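Local coordinates for 3-oxoacyl-[acyl-carrier-protein] synthase 3 (Micrococcus luteus NCTC 2665, PDB 4EWP) that probably catalyses the condensation that starts fatty acid synthesis, joining the acetyl group of acetyl-CoA to malonyl-ACP with loss of carbon dioxide, at residues P183-S188 with G343-R348; E9-S14 with V177-E182; T98-A103 with A116-A121; S198-T203 with F336-V341; Q54-E59 with V150-D155. All coordinates share one frame; numbering follows the deposited sequence.

Contact 1. Residues P183-S188 with G343-R348; sequences PGISPS and GAQVVR
Ile185 sits across from Val347 in a single backbone bridge, CA to CA 4.6 Å. Two nearly straight bonds flank it, Arg348 N to Gly184 O and Ser186 N to Val346 O, both 2.9 Å. Beyond the bridge, side chains take over from the backbone. Ser186 OG lies between its own N and carbonyl carbon (chi1 76°), where it accepts from Val346 N at 2.7 Å. This is the chain's passage from strand 170-180 of the N-terminal thiolase-fold sheet to outer strand 189-192 of the C-terminal one, and 183-188 runs along strand 341-348 before that pairing begins. Ser188 OG continues the series by accepting from Gln345 NE2 at 2.8 Å, almost exactly in the amide plane. A glutamine suits this place because its amide has several partners: NE2 also donates to Cys127 O, and OE1 accepts from Gln333 NE2. A leucine here would probably leave Ser188 OG, Cys127 O and Gln333 NE2 without these mates. Ile185 CG2 approaches Val347 CG1 at 4.3 Å on the side of strand 13-22, whereas Ser186 and Val346 face helix 240-262. A water donates to both Gly184 O and Arg348 O.

Contact 2. Residues E9-S14 with V177-E182; sequences ERPAAS and VAASDE
Ala13 and Ser180 form an antiparallel hydrogen-bonded pair at one end of the N-terminal sheet, where strand 13-22, outermost within the chain, starts beside the last residues of strand 170-180. The two bonds of the pair differ. Ser180 N donates to Ala13 O at 2.9 Å from well above the carbonyl plane, 49° out of it, while the return bond from Ala13 N to Ser180 O, 3.1 Å long, is weak. Next comes the non-hydrogen-bonded pair of Ser14 with Ala179, and here the CA of Ser14 directs its hydrogen at Ala178 O, 3.2 Å away. Ser14 CB rests 4.1 Å from Val177 CG1. Its OG, held between the backbone N and the carbonyl carbon (chi1 59°), is hydrogen-bonded to Asp134 OD1 of helix 125-138, the helix that packs against this side of the sheet. A small polar residue suits a position where strand, helix and neighbouring strand all come close. Ser180 uses its hydroxyl differently: OG is anti to the backbone N and donates to Glu182 O at 2.9 Å, holding the chain as it turns out of the strand. Before strand 13-22 begins, Pro11 CB touches Ala179 CB at 4.0 Å. In the strand itself, the methyl of Ala13 packs on the backbone at Glu182 C, 3.8 Å from its CB. The same N-terminal residues reach the dimer interface: Arg10 NH2 donates to Pro11 O of the second subunit, whose own Arg10 returns the bond, and Gln7 of that subunit packs on Ala13.

Contact 3. Residues T98-A103 with A116-A121; sequences TPSAAA and AYDVSA
The carboxylate of Asp118 has one face under Ser100, whose CB stands 3.4 Å above Asp118 CG, and its oxygen edge turned to two successive backbone N-H groups. Its CG, anti to the carbonyl carbon (chi1 -65°), is set on the helix side. Ala101 N donates to Asp118 OD2 at 2.8 Å in a nearly straight bond (172°), on the syn side but somewhat out of plane. Ala102 N meets the syn lone pair of Asp118 OD1, also at 2.8 Å. Both donors follow Ser100, the N-cap of helix 101-108, whose OG accepts from Ala103 N at 3.3 Å and through one water reaches Ala116 O. Small residues suit this close join between helix and strand of a beta-alpha-beta unit: Ala102 CB lies 3.9 Å from Ala116 CB. An alanine in place of the aspartate would probably leave Ala101 N and Ala102 N without these acceptors and the helix start less firmly tied to strand 116-120. That strand lies at the dimer interface, where Asp118 and Ser120 pair with an antiparallel strand of the second subunit. At a helix N terminus, the dipole and paired N-H groups would probably stabilise this buried charge and favour its ionised form.

Contact 4. Residues S198-T203 with F336-V341; sequences STISMT and FGAGLV
Thr199 opens the contact with its CB 4.3 Å from Leu340 CD2, while its OG1 has a weak bond back to Arg196 O. Ile200 follows and carries most of the packing. CG1 is anti to the carbonyl carbon (chi1 -55°) and chi2 is extended, which sends CD1 outward to meet Ala338 N at 3.7 Å and Leu340 CD2 at 4.2 Å. Nearer the backbone, Ile200 CB and CG2 press on the methyl of Ala338, the CB to CB distance being 3.7 Å, and Ile200 O lies 3.3 Å from that same Ala338 CB. A branched apolar chain can thus touch a compact turn at several points, and alanine is small enough to sit close against the strand. The turn is the tip of a beta hairpin between strands 330-337 and 341-348, closed by the paired backbone bonds of Gly337 with Val341, and strand 200-202, which pairs with 236-238, lies beside it. Gly337 lies close to Cys123, the predicted catalytic cysteine. Gly339 adopts backbone angles that suit only glycine, since a CB would jam against the preceding carbonyl oxygen, and the peptide leading into Leu340 is cis. One water joins the two backbones, accepting from Ile200 N at 3.2 Å and from Gly339 N at 2.9 Å. At Ser201 the chain moves away from the turn toward the dimer interface, where Pro99 of the second subunit packs on both Ser201 and Ala338.

Contact 5. Residues Q54-E59 with V150-D155; sequences QRATAE and VERLSD
Arg152 sends its side chain from CB across to Ala56, with CG anti to the backbone N (chi1 -167°). The methylenes touch first: CG and CD pass alongside Ala56 CB, the closer approach being 3.7 Å from CD, and alanine offers a low apolar surface for them. A bend at chi3 (66°) then places NE, which donates to Asp155 OD2 at 2.7 Å in a salt bridge lying in the guanidinium plane but above that of the carboxylate. NH1 donates to Ala58 O at 2.9 Å, again within the guanidinium plane though well above the carbonyl plane, and makes a weak bond to Thr57 O. NH2 gives a weak second bond to Asp155 OD2 and donates to a water 2.9 Å away, which in turn donates to Ala58 O. Arginine suits the place because one flat group with several N-H donors can join an acid to two successive carbonyls. Strand 144-152 of the N-terminal sheet precedes 3-10 segment 153-155, and the Arg152 guanidinium ties this region to the loop between strand 52-54 and helix 62-76. Asp155 also forms a salt bridge through OD1 with Arg210 of the second subunit, which brings the cluster to the dimer interface. Beside it, Arg55 CD packs on Ser154 CB at 3.7 Å. The polar ends of that pair turn to other partners, Arg55 NE to Leu168 O and Ser154 OG to Asp170 OD2, an oxygen that also accepts from Ala56 N.

From the N terminus the chain opens contact 2 at 9-14, contact 5 at 54-59 and contact 3 at 98-103, then closes them in reverse order: contact 3 at 116-121, contact 5 at 150-155, contact 2 at 177-182. These three enclose one another and all reach the N-terminal sheet. Contact 1 begins at the next residue, 183, and contact 4 at 198-203; contact 4 closes first, at 336-341, and contact 1 with 343-348, so a second nest follows the first and no loops cross. Their later segments reach the C-terminal sheet, joining it to loop 183-188 and small-sheet strand 200-202. Contacts 1 and 2 touch, notably through Ile185, Ser14 and Val177, joining the halves, and all five contacts reach the second subunit.

Contact 1. Residues P183-S188 with G343-R348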
# COMPACT_ATOMS: atom_id res chain seq x y z
N PRO A 183 -2.10 -27.70 -1.04
CA PRO A 183 -2.63 -26.48 -1.64
C PRO A 183 -3.91 -26.02 -0.95
O PRO A 183 -4.90 -26.75 -0.96
CB PRO A 183 -2.97 -26.91 -3.07
CG PRO A 183 -2.10 -28.08 -3.33
CD PRO A 183 -1.96 -28.79 -2.02
N GLY A 184 -3.90 -24.82 -0.36
CA GLY A 184 -5.07 -24.27 0.29
C GLY A 184 -5.55 -22.97 -0.33
O GLY A 184 -6.64 -22.49 0.01
N ILE A 185 -4.75 -22.41 -1.23
CA ILE A 185 -5.10 -21.16 -1.93
C ILE A 185 -4.80 -21.31 -3.42
O ILE A 185 -3.65 -21.53 -3.83
CB ILE A 185 -4.29 -19.97 -1.37
CG1 ILE A 185 -4.49 -19.84 0.14
CG2 ILE A 185 -4.66 -18.67 -2.06
CD1 ILE A 185 -3.74 -18.67 0.76
N SER A 186 -5.83 -21.21 -4.24
CA SER A 186 -5.68 -21.38 -5.69
C SER A 186 -5.03 -20.14 -6.31
O SER A 186 -5.00 -19.08 -5.67
CB SER A 186 -7.04 -21.63 -6.33
OG SER A 186 -7.79 -20.43 -6.43
N PRO A 187 -4.52 -20.27 -7.54
CA PRO A 187 -3.78 -19.16 -8.17
C PRO A 187 -4.64 -17.92 -8.29
O PRO A 187 -5.77 -17.99 -8.78
CB PRO A 187 -3.43 -19.69 -9.57
CG PRO A 187 -3.50 -21.21 -9.43
CD PRO A 187 -4.58 -21.47 -8.40
N SER A 188 -4.12 -16.78 -7.83
CA SER A 188 -4.92 -15.57 -7.85
C SER A 188 -5.28 -15.13 -9.26
O SER A 188 -4.48 -15.22 -10.18
CB SER A 188 -4.20 -14.44 -7.11
OG SER A 188 -4.27 -14.65 -5.70
N GLY A 343 -9.76 -8.85 -7.35
CA GLY A 343 -8.95 -10.01 -7.03
C GLY A 343 -9.83 -11.18 -6.59
O GLY A 343 -10.85 -10.97 -5.92
N ALA A 344 -9.44 -12.39 -6.98
CA ALA A 344 -10.19 -13.59 -6.63
C ALA A 344 -9.30 -14.81 -6.40
O ALA A 344 -8.27 -14.97 -7.06
CB ALA A 344 -11.23 -13.90 -7.71
N GLN A 345 -9.75 -15.69 -5.50
CA GLN A 345 -9.10 -16.97 -5.23
C GLN A 345 -10.13 -18.00 -4.80
O GLN A 345 -11.18 -17.65 -4.24
CB GLN A 345 -8.08 -16.86 -4.09
CG GLN A 345 -6.96 -15.92 -4.32
CD GLN A 345 -7.20 -14.55 -3.71
OE1 GLN A 345 -8.20 -14.32 -3.02
NE2 GLN A 345 -6.28 -13.64 -3.96
N VAL A 346 -9.82 -19.26 -5.01
CA VAL A 346 -10.53 -20.31 -4.30
C VAL A 346 -9.68 -20.69 -3.09
O VAL A 346 -8.46 -20.88 -3.19
CB VAL A 346 -10.82 -21.52 -5.19
CG1 VAL A 346 -11.39 -22.66 -4.37
CG2 VAL A 346 -11.79 -21.11 -6.32
N VAL A 347 -10.31 -20.75 -1.92
CA VAL A 347 -9.57 -21.05 -0.71
C VAL A 347 -10.23 -22.17 0.08
O VAL A 347 -11.44 -22.29 0.09
CB VAL A 347 -9.42 -19.81 0.20
CG1 VAL A 347 -8.67 -18.68 -0.53
CG2 VAL A 347 -10.77 -19.33 0.72
N ARG A 348 -9.40 -22.99 0.72
CA ARG A 348 -9.87 -23.98 1.67
C ARG A 348 -10.13 -23.28 3.00
O ARG A 348 -9.21 -22.73 3.62
CB ARG A 348 -8.80 -25.05 1.84
CG ARG A 348 -9.23 -26.25 2.64
CD ARG A 348 -8.70 -27.52 2.02
NE ARG A 348 -9.76 -28.22 1.30
CZ ARG A 348 -9.64 -28.70 0.07
NH1 ARG A 348 -8.49 -28.57 -0.60
NH2 ARG A 348 -10.67 -29.32 -0.50
O HOH W 1 -6.95 -21.72 2.65

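Contact 2. Residues E9-S14 with V177-E182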
# COMPACT_ATOMS: atom_id res chain seq x y z
N GLU A 9 14.59 -21.48 0.61
CA GLU A 9 13.85 -22.66 0.20
C GLU A 9 12.34 -22.37 0.23
O GLU A 9 11.89 -21.51 0.99
CB GLU A 9 14.17 -23.87 1.08
CG GLU A 9 15.34 -24.68 0.58
CD GLU A 9 16.00 -25.46 1.70
OE1 GLU A 9 15.92 -24.98 2.86
OE2 GLU A 9 16.59 -26.53 1.44
N ARG A 10 11.57 -23.08 -0.59
CA ARG A 10 10.14 -22.83 -0.74
C ARG A 10 9.27 -24.00 -0.30
O ARG A 10 9.56 -25.16 -0.60
CB ARG A 10 9.84 -22.45 -2.19
CG ARG A 10 10.71 -21.31 -2.68
CD ARG A 10 10.47 -20.93 -4.14
NE ARG A 10 11.00 -21.94 -5.05
CZ ARG A 10 11.15 -21.75 -6.36
NH1 ARG A 10 11.63 -22.72 -7.13
NH2 ARG A 10 10.81 -20.59 -6.90
N PRO A 11 8.18 -23.71 0.44
CA PRO A 11 7.29 -24.81 0.83
C PRO A 11 6.44 -25.19 -0.37
O PRO A 11 6.46 -24.47 -1.37
CB PRO A 11 6.41 -24.16 1.90
CG PRO A 11 6.30 -22.72 1.45
CD PRO A 11 7.64 -22.39 0.81
N ALA A 12 5.72 -26.30 -0.29
CA ALA A 12 4.88 -26.78 -1.38
C ALA A 12 3.72 -25.83 -1.70
O ALA A 12 3.37 -25.62 -2.87
CB ALA A 12 4.35 -28.18 -1.06
N ALA A 13 3.11 -25.26 -0.66
CA ALA A 13 1.89 -24.49 -0.86
C ALA A 13 1.57 -23.63 0.35
O ALA A 13 2.38 -23.48 1.26
CB ALA A 13 0.72 -25.43 -1.18
N SER A 14 0.37 -23.06 0.36
CA SER A 14 -0.01 -22.13 1.41
C SER A 14 -1.45 -22.39 1.83
O SER A 14 -2.16 -23.14 1.16
CB SER A 14 0.05 -20.71 0.87
OG SER A 14 -0.81 -20.60 -0.25
N VAL A 177 -2.18 -16.37 6.69
CA VAL A 177 -1.79 -17.29 5.64
C VAL A 177 -0.49 -17.98 6.04
O VAL A 177 0.49 -17.31 6.38
CB VAL A 177 -1.59 -16.54 4.32
CG1 VAL A 177 -1.15 -17.52 3.22
CG2 VAL A 177 -2.86 -15.79 3.94
N ALA A 178 -0.48 -19.30 5.98
CA ALA A 178 0.68 -20.05 6.42
C ALA A 178 1.21 -21.04 5.39
O ALA A 178 0.46 -21.56 4.54
CB ALA A 178 0.37 -20.78 7.74
N ALA A 179 2.50 -21.33 5.48
CA ALA A 179 3.08 -22.43 4.72
C ALA A 179 2.27 -23.71 4.95
O ALA A 179 1.78 -23.96 6.05
CB ALA A 179 4.55 -22.65 5.12
N SER A 180 2.13 -24.52 3.91
CA SER A 180 1.32 -25.71 4.01
C SER A 180 1.84 -26.80 3.08
O SER A 180 2.49 -26.49 2.07
CB SER A 180 -0.14 -25.37 3.68
OG SER A 180 -0.97 -26.52 3.71
N ASP A 181 1.57 -28.05 3.43
CA ASP A 181 1.91 -29.21 2.60
C ASP A 181 0.93 -29.38 1.45
O ASP A 181 1.30 -29.78 0.35
CB ASP A 181 1.91 -30.50 3.44
CG ASP A 181 3.20 -30.70 4.22
OD1 ASP A 181 4.19 -29.99 3.92
OD2 ASP A 181 3.23 -31.57 5.12
N GLU A 182 -0.34 -29.11 1.72
CA GLU A 182 -1.37 -29.24 0.71
C GLU A 182 -1.86 -27.87 0.27
O GLU A 182 -2.03 -26.97 1.10
CB GLU A 182 -2.52 -30.09 1.22
CG GLU A 182 -2.16 -31.55 1.43
CD GLU A 182 -1.98 -32.30 0.12
OE1 GLU A 182 -2.70 -32.00 -0.86
OE2 GLU A 182 -1.12 -33.20 0.07

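Contact 3. Residues T98-A103 with A116-A121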
# COMPACT_ATOMS: atom_id res chain seq x y z
N THR A 98 1.71 8.99 6.14
CA THR A 98 2.80 8.14 6.61
C THR A 98 3.01 8.42 8.10
O THR A 98 2.67 9.49 8.58
CB THR A 98 4.11 8.47 5.85
OG1 THR A 98 5.07 7.41 6.06
CG2 THR A 98 4.68 9.81 6.33
N PRO A 99 3.52 7.44 8.84
CA PRO A 99 3.81 6.06 8.42
C PRO A 99 2.54 5.21 8.34
O PRO A 99 1.44 5.71 8.58
CB PRO A 99 4.72 5.52 9.54
CG PRO A 99 4.81 6.62 10.61
CD PRO A 99 3.81 7.68 10.27
N SER A 100 2.68 3.93 8.02
CA SER A 100 1.53 3.08 7.79
C SER A 100 0.82 2.68 9.09
O SER A 100 1.35 2.82 10.19
CB SER A 100 1.97 1.82 7.08
OG SER A 100 2.82 1.07 7.93
N ALA A 101 -0.39 2.17 8.94
CA ALA A 101 -1.16 1.64 10.04
C ALA A 101 -0.56 0.29 10.44
O ALA A 101 -0.53 -0.09 11.61
CB ALA A 101 -2.59 1.46 9.60
N ALA A 102 -0.07 -0.43 9.43
CA ALA A 102 0.47 -1.76 9.60
C ALA A 102 1.56 -1.77 10.65
O ALA A 102 1.69 -2.73 11.42
CB ALA A 102 1.00 -2.29 8.26
N ALA A 103 2.36 -0.71 10.67
CA ALA A 103 3.50 -0.65 11.58
C ALA A 103 3.01 -0.53 13.01
O ALA A 103 3.60 -1.14 13.91
CB ALA A 103 4.44 0.52 11.21
N ALA A 116 6.02 -4.67 7.79
CA ALA A 116 4.64 -4.26 7.95
C ALA A 116 4.40 -3.14 6.96
O ALA A 116 5.15 -2.16 6.95
CB ALA A 116 4.43 -3.75 9.37
N TYR A 117 3.37 -3.28 6.13
CA TYR A 117 3.02 -2.20 5.19
C TYR A 117 1.53 -2.16 4.91
O TYR A 117 0.84 -3.18 5.05
CB TYR A 117 3.79 -2.35 3.87
CG TYR A 117 3.53 -3.63 3.07
CD1 TYR A 117 2.65 -3.65 2.00
CD2 TYR A 117 4.20 -4.81 3.37
CE1 TYR A 117 2.44 -4.81 1.26
CE2 TYR A 117 4.00 -5.96 2.64
CZ TYR A 117 3.13 -5.96 1.59
OH TYR A 117 2.95 -7.12 0.88
N ASP A 118 1.03 -1.00 4.50
CA ASP A 118 -0.36 -0.85 4.07
C ASP A 118 -0.40 -0.98 2.56
O ASP A 118 0.58 -0.66 1.88
CB ASP A 118 -0.94 0.52 4.44
CG ASP A 118 -1.05 0.75 5.94
OD1 ASP A 118 -0.77 -0.18 6.74
OD2 ASP A 118 -1.41 1.89 6.31
N VAL A 119 -1.54 -1.44 2.05
CA VAL A 119 -1.78 -1.62 0.63
C VAL A 119 -3.00 -0.80 0.22
O VAL A 119 -3.95 -0.67 1.00
CB VAL A 119 -2.05 -3.11 0.31
CG1 VAL A 119 -2.89 -3.26 -0.93
CG2 VAL A 119 -0.75 -3.87 0.18
N SER A 120 -2.97 -0.23 -0.97
CA SER A 120 -4.12 0.52 -1.47
C SER A 120 -4.70 -0.19 -2.69
O SER A 120 -4.16 -0.08 -3.81
CB SER A 120 -3.74 1.95 -1.85
OG SER A 120 -4.88 2.69 -2.27
N ALA A 121 -5.80 -0.90 -2.47
CA ALA A 121 -6.50 -1.61 -3.53
C ALA A 121 -8.00 -1.65 -3.22
O ALA A 121 -8.72 -2.60 -3.60
CB ALA A 121 -5.93 -2.99 -3.71
O HOH W 2 5.08 0.39 6.34

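Contact 4. Residues S198-T203 with F336-V341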
# COMPACT_ATOMS: atom_id res chain seq x y z
N SER A 198 -12.12 6.84 -12.42
CA SER A 198 -13.05 7.80 -11.84
C SER A 198 -14.41 7.21 -11.49
O SER A 198 -15.26 7.92 -10.93
CB SER A 198 -13.22 9.02 -12.75
OG SER A 198 -14.10 8.71 -13.83
N THR A 199 -14.63 5.94 -11.80
CA THR A 199 -15.95 5.31 -11.58
C THR A 199 -16.37 5.30 -10.11
O THR A 199 -17.52 5.59 -9.78
CB THR A 199 -16.03 3.90 -12.21
OG1 THR A 199 -15.95 4.03 -13.63
CG2 THR A 199 -17.36 3.22 -11.85
N ILE A 200 -15.43 4.95 -9.23
CA ILE A 200 -15.59 5.08 -7.79
C ILE A 200 -14.37 5.90 -7.36
O ILE A 200 -13.24 5.51 -7.62
CB ILE A 200 -15.50 3.70 -7.11
CG1 ILE A 200 -16.52 2.73 -7.71
CG2 ILE A 200 -15.70 3.80 -5.61
CD1 ILE A 200 -16.31 1.29 -7.21
N SER A 201 -14.60 7.04 -6.72
CA SER A 201 -13.51 7.96 -6.44
C SER A 201 -13.93 8.98 -5.39
O SER A 201 -15.08 9.00 -4.98
CB SER A 201 -13.10 8.69 -7.72
OG SER A 201 -14.15 9.51 -8.20
N MET A 202 -12.98 9.81 -4.96
CA MET A 202 -13.27 10.88 -4.00
C MET A 202 -13.79 12.08 -4.78
O MET A 202 -13.54 12.19 -5.97
CB MET A 202 -12.02 11.27 -3.23
CG MET A 202 -11.29 10.11 -2.56
SD MET A 202 -12.30 9.33 -1.29
CE MET A 202 -12.39 10.61 -0.06
N THR A 203 -14.50 12.98 -4.10
CA THR A 203 -15.06 14.18 -4.74
C THR A 203 -13.99 15.10 -5.34
O THR A 203 -14.23 15.78 -6.35
CB THR A 203 -15.92 15.01 -3.76
OG1 THR A 203 -15.25 15.13 -2.51
CG2 THR A 203 -17.28 14.34 -3.54
N PHE A 336 -13.72 -6.43 -5.37
CA PHE A 336 -13.73 -5.52 -6.49
C PHE A 336 -14.06 -4.11 -6.01
O PHE A 336 -15.02 -3.92 -5.26
CB PHE A 336 -14.73 -5.99 -7.56
CG PHE A 336 -16.06 -6.50 -7.00
CD1 PHE A 336 -17.16 -5.66 -6.90
CD2 PHE A 336 -16.20 -7.82 -6.61
CE1 PHE A 336 -18.36 -6.11 -6.39
CE2 PHE A 336 -17.40 -8.29 -6.09
CZ PHE A 336 -18.49 -7.43 -5.99
N GLY A 337 -13.28 -3.12 -6.44
CA GLY A 337 -13.58 -1.75 -6.08
C GLY A 337 -12.84 -0.67 -6.86
O GLY A 337 -12.36 -0.93 -7.96
N ALA A 338 -12.78 0.53 -6.27
CA ALA A 338 -12.20 1.71 -6.92
C ALA A 338 -10.84 1.44 -7.57
O ALA A 338 -9.98 0.78 -6.98
CB ALA A 338 -12.10 2.86 -5.92
N GLY A 339 -10.64 1.94 -8.78
CA GLY A 339 -9.40 1.69 -9.48
C GLY A 339 -9.52 1.80 -10.99
O GLY A 339 -8.89 2.68 -11.60
N LEU A 340 -10.31 0.92 -11.60
CA LEU A 340 -10.98 -0.16 -10.90
C LEU A 340 -9.99 -1.30 -10.65
O LEU A 340 -9.05 -1.49 -11.42
CB LEU A 340 -12.16 -0.65 -11.75
CG LEU A 340 -13.37 0.29 -11.94
CD1 LEU A 340 -14.26 -0.16 -13.11
CD2 LEU A 340 -14.18 0.37 -10.66
N VAL A 341 -10.17 -2.04 -9.56
CA VAL A 341 -9.34 -3.21 -9.28
C VAL A 341 -10.19 -4.38 -8.80
O VAL A 341 -11.29 -4.19 -8.27
CB VAL A 341 -8.23 -2.92 -8.25
CG1 VAL A 341 -7.23 -1.90 -8.80
CG2 VAL A 341 -8.83 -2.44 -6.91
O HOH W 3 -12.58 3.72 -9.92

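Contact 5. Residues Q54-E59 with V150-D155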
# COMPACT_ATOMS: atom_id res chain seq x y z
N GLN A 54 -22.54 -1.31 10.36
CA GLN A 54 -21.59 -1.07 11.44
C GLN A 54 -21.05 0.34 11.33
O GLN A 54 -20.56 0.74 10.28
CB GLN A 54 -20.46 -2.09 11.36
CG GLN A 54 -20.93 -3.49 11.69
CD GLN A 54 -20.04 -4.60 11.20
OE1 GLN A 54 -20.40 -5.77 11.27
NE2 GLN A 54 -18.86 -4.24 10.69
N ARG A 55 -21.15 1.10 12.41
CA ARG A 55 -20.56 2.43 12.45
C ARG A 55 -19.65 2.57 13.68
O ARG A 55 -20.09 2.42 14.81
CB ARG A 55 -21.65 3.52 12.41
CG ARG A 55 -22.29 3.69 11.02
CD ARG A 55 -21.21 4.01 9.97
NE ARG A 55 -21.72 4.12 8.60
CZ ARG A 55 -22.39 5.17 8.12
NH1 ARG A 55 -22.66 6.22 8.89
NH2 ARG A 55 -22.81 5.17 6.85
N ALA A 56 -18.38 2.82 13.42
CA ALA A 56 -17.37 2.88 14.46
C ALA A 56 -17.41 4.20 15.20
O ALA A 56 -17.75 5.23 14.61
CB ALA A 56 -15.97 2.67 13.86
N THR A 57 -17.07 4.17 16.48
CA THR A 57 -16.91 5.38 17.28
C THR A 57 -15.55 6.00 16.98
O THR A 57 -14.75 5.41 16.25
CB THR A 57 -16.99 5.08 18.78
OG1 THR A 57 -15.92 4.20 19.14
CG2 THR A 57 -18.31 4.42 19.13
N ALA A 58 -15.30 7.18 17.54
CA ALA A 58 -14.02 7.87 17.41
C ALA A 58 -12.83 7.05 17.91
O ALA A 58 -11.76 7.10 17.32
CB ALA A 58 -14.07 9.22 18.13
N GLU A 59 -13.02 6.31 19.01
CA GLU A 59 -11.96 5.50 19.60
C GLU A 59 -11.64 4.26 18.77
O GLU A 59 -10.53 3.72 18.83
CB GLU A 59 -12.33 5.05 21.03
CG GLU A 59 -12.37 6.16 22.06
CD GLU A 59 -13.58 7.08 21.89
OE1 GLU A 59 -14.67 6.58 21.51
OE2 GLU A 59 -13.43 8.30 22.13
N VAL A 150 -9.38 -3.57 6.49
CA VAL A 150 -9.92 -2.72 7.56
C VAL A 150 -10.22 -1.31 7.07
O VAL A 150 -9.46 -0.75 6.30
CB VAL A 150 -8.98 -2.69 8.81
CG1 VAL A 150 -7.54 -2.36 8.41
CG2 VAL A 150 -9.49 -1.73 9.87
N GLU A 151 -11.35 -0.76 7.50
CA GLU A 151 -11.76 0.56 7.05
C GLU A 151 -12.62 1.24 8.09
O GLU A 151 -13.46 0.61 8.74
CB GLU A 151 -12.60 0.45 5.76
CG GLU A 151 -11.97 -0.29 4.58
CD GLU A 151 -10.92 0.52 3.85
OE1 GLU A 151 -10.44 1.53 4.39
OE2 GLU A 151 -10.57 0.14 2.72
N ARG A 152 -12.43 2.54 8.26
CA ARG A 152 -13.45 3.35 8.88
C ARG A 152 -13.99 4.27 7.79
O ARG A 152 -13.67 5.46 7.74
CB ARG A 152 -12.93 4.13 10.11
CG ARG A 152 -14.09 4.74 10.95
CD ARG A 152 -13.68 5.15 12.36
NE ARG A 152 -12.72 6.25 12.37
CZ ARG A 152 -12.09 6.70 13.45
NH1 ARG A 152 -12.29 6.14 14.64
NH2 ARG A 152 -11.23 7.70 13.33
N LEU A 153 -14.80 3.69 6.91
CA LEU A 153 -15.36 4.40 5.77
C LEU A 153 -16.23 5.58 6.20
O LEU A 153 -16.42 6.52 5.44
CB LEU A 153 -16.20 3.45 4.92
CG LEU A 153 -15.48 2.31 4.20
CD1 LEU A 153 -16.48 1.34 3.63
CD2 LEU A 153 -14.61 2.88 3.08
N SER A 154 -16.77 5.51 7.41
CA SER A 154 -17.65 6.59 7.86
C SER A 154 -16.87 7.91 7.95
O SER A 154 -17.47 8.98 7.97
CB SER A 154 -18.32 6.23 9.19
OG SER A 154 -17.36 5.89 10.18
N ASP A 155 -15.55 7.83 7.97
CA ASP A 155 -14.75 9.06 7.97
C ASP A 155 -14.75 9.79 6.63
O ASP A 155 -14.43 10.97 6.58
CB ASP A 155 -13.30 8.79 8.39
CG ASP A 155 -13.15 8.67 9.87
OD1 ASP A 155 -13.97 9.29 10.60
OD2 ASP A 155 -12.23 7.96 10.30
O HOH W 4 -10.52 9.31 15.65